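Local coordinates for possible sortase-like protein (Corynebacterium diphtheriae, PDB 5UUS) that is a sortase-family protein, probably a cysteine transpeptidase or hydrolase that cleaves sorting signals of surface proteins at the bacterial membrane, at residues A173-D178 with I206-L211. Residues are numbered along the deposited sequence; the frame is centred on the assembly and turned at random.
Sequences ALPETD and IVHAML
A buried histidine–carboxylate hydrogen bond between E176 and H208 ties a type II beta turn, L174 to T177, to strand 204-216 of the sortase sheet. H208 NE2 donates to E176 OE2 at 2.6 Å with an N-H...O angle of 156°. The acceptor lies close to the imidazole plane and presents its syn lone pair, on the side of the other carboxylate oxygen, while carboxylate and ring planes are turned 40° apart. The glutamate chain bends at chi2 (95°), which brings its carboxylate back to the ring edge although its CB does not point directly at the strand. The ring's other nitrogen, ND1, is hydrogen-bonded to T191 OG1 on the adjacent strand 188-193; with both nitrogens engaged, rotation of the imidazole is restricted. A proton on both nitrogens would give the pair an ionic component, a possibility the short distance permits without proving.

The turn also contributes apolar contact: P175 CB approaches H208 CE1 at 3.6 Å, and P175 CG lies over one face of the ring, displaced toward its rim. On the opposite face sits I206 CG2, two residues back along the same strand. The turn itself is braced by T177 OG1, which donates to L174 O at 2.6 Å and supplements a weak T177 N to L174 O bond of 3.4 Å. From within the turn, P175 O is hydrogen-bonded to H156 NE2, which lies outside it. The result is a turn held against the strand by a glutamate-histidine hydrogen bond and by P175 packed on the imidazole, here joining the 160-163/188-193 connection to the sortase beta-barrel.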
loop_
_atom_site.group_PDB
_atom_site.type_symbol
_atom_site.label_atom_id
_atom_site.label_comp_id
_atom_site.label_asym_id
_atom_site.label_seq_id
_atom_site.Cartn_x
_atom_site.Cartn_y
_atom_site.Cartn_z
ATOM N N ALA A 173 -5.519 6.689 9.420
ATOM C CA ALA A 173 -4.673 5.639 10.015
ATOM C C ALA A 173 -5.440 4.320 10.133
ATOM O O ALA A 173 -4.942 3.261 9.799
ATOM C CB ALA A 173 -4.170 6.090 11.374
ATOM N N LEU A 174 -6.686 4.418 10.590
ATOM C CA LEU A 174 -7.615 3.308 10.524
ATOM C C LEU A 174 -8.624 3.663 9.429
ATOM O O LEU A 174 -9.442 4.575 9.622
ATOM C CB LEU A 174 -8.303 3.090 11.874
ATOM C CG LEU A 174 -9.363 1.987 11.909
ATOM C CD1 LEU A 174 -8.704 0.642 11.622
ATOM C CD2 LEU A 174 -10.082 1.966 13.261
ATOM N N PRO A 175 -8.554 2.972 8.272
ATOM C CA PRO A 175 -9.288 3.469 7.085
ATOM C C PRO A 175 -10.806 3.534 7.266
ATOM O O PRO A 175 -11.386 2.717 7.989
ATOM C CB PRO A 175 -8.921 2.477 5.970
ATOM C CG PRO A 175 -8.135 1.374 6.606
ATOM C CD PRO A 175 -7.674 1.830 7.971
ATOM N N GLU A 176 -11.413 4.537 6.630
ATOM C CA GLU A 176 -12.860 4.798 6.684
ATOM C C GLU A 176 -13.413 4.917 8.104
ATOM O O GLU A 176 -14.520 4.452 8.399
ATOM C CB GLU A 176 -13.612 3.714 5.910
ATOM C CG GLU A 176 -13.286 3.771 4.408
ATOM C CD GLU A 176 -12.174 2.823 4.026
ATOM O OE1 GLU A 176 -12.207 1.639 4.461
ATOM O OE2 GLU A 176 -11.256 3.255 3.294
ATOM N N THR A 177 -12.614 5.519 8.980
ATOM C CA THR A 177 -13.030 5.877 10.336
ATOM C C THR A 177 -12.565 7.279 10.645
ATOM O O THR A 177 -11.826 7.871 9.872
ATOM C CB THR A 177 -12.414 4.959 11.431
ATOM O OG1 THR A 177 -11.019 5.295 11.618
ATOM C CG2 THR A 177 -12.560 3.499 11.038
ATOM N N ASP A 178 -12.930 7.767 11.825
ATOM C CA ASP A 178 -12.484 9.077 12.297
ATOM C C ASP A 178 -11.193 9.008 13.148
ATOM O O ASP A 178 -10.859 9.965 13.859
ATOM C CB ASP A 178 -13.603 9.739 13.118
ATOM C CG ASP A 178 -14.012 8.909 14.356
ATOM O OD1 ASP A 178 -13.606 7.729 14.473
ATOM O OD2 ASP A 178 -14.759 9.435 15.217
ATOM N N ILE A 206 -10.442 2.833 -4.732
ATOM C CA ILE A 206 -9.651 2.617 -3.516
ATOM C C ILE A 206 -9.282 1.134 -3.379
ATOM O O ILE A 206 -10.142 0.262 -3.555
ATOM C CB ILE A 206 -10.419 3.029 -2.234
ATOM C CG1 ILE A 206 -11.035 4.416 -2.376
ATOM C CG2 ILE A 206 -9.497 2.962 -0.989
ATOM C CD1 ILE A 206 -10.000 5.521 -2.642
ATOM N N VAL A 207 -8.014 0.844 -3.081
ATOM C CA VAL A 207 -7.592 -0.525 -2.737
ATOM C C VAL A 207 -6.877 -0.526 -1.384
ATOM O O VAL A 207 -6.053 0.364 -1.108
ATOM C CB VAL A 207 -6.671 -1.126 -3.811
ATOM C CG1 VAL A 207 -6.036 -2.431 -3.304
ATOM C CG2 VAL A 207 -7.449 -1.345 -5.092
ATOM N N HIS A 208 -7.221 -1.483 -0.522
ATOM C CA HIS A 208 -6.549 -1.620 0.778
ATOM C C HIS A 208 -5.848 -2.968 0.851
ATOM O O HIS A 208 -6.412 -4.013 0.481
ATOM C CB HIS A 208 -7.539 -1.504 1.957
ATOM C CG HIS A 208 -8.122 -0.141 2.150
ATOM N ND1 HIS A 208 -7.341 0.993 2.319
ATOM C CD2 HIS A 208 -9.410 0.280 2.225
ATOM C CE1 HIS A 208 -8.124 2.045 2.486
ATOM N NE2 HIS A 208 -9.387 1.637 2.427
ATOM N N ALA A 209 -4.615 -2.942 1.324
ATOM C CA ALA A 209 -3.846 -4.148 1.562
ATOM C C ALA A 209 -3.279 -4.057 2.998
ATOM O O ALA A 209 -2.993 -2.966 3.499
ATOM C CB ALA A 209 -2.712 -4.273 0.517
ATOM N N MET A 210 -3.113 -5.200 3.641
ATOM C CA MET A 210 -2.664 -5.257 5.018
ATOM C C MET A 210 -1.251 -5.846 5.097
ATOM O O MET A 210 -0.913 -6.812 4.391
ATOM C CB MET A 210 -3.646 -6.078 5.871
ATOM C CG MET A 210 -3.199 -6.248 7.326
ATOM S SD MET A 210 -4.433 -7.020 8.393
ATOM C CE MET A 210 -5.704 -5.723 8.408
ATOM N N LEU A 211 -0.450 -5.272 5.994
ATOM C CA LEU A 211 0.971 -5.608 6.153
ATOM C C LEU A 211 1.171 -6.973 6.797
ATOM O O LEU A 211 0.617 -7.243 7.875
ATOM C CB LEU A 211 1.668 -4.531 6.996
ATOM C CG LEU A 211 3.169 -4.660 7.294
ATOM C CD1 LEU A 211 3.971 -4.337 6.037
ATOM C CD2 LEU A 211 3.535 -3.667 8.402
#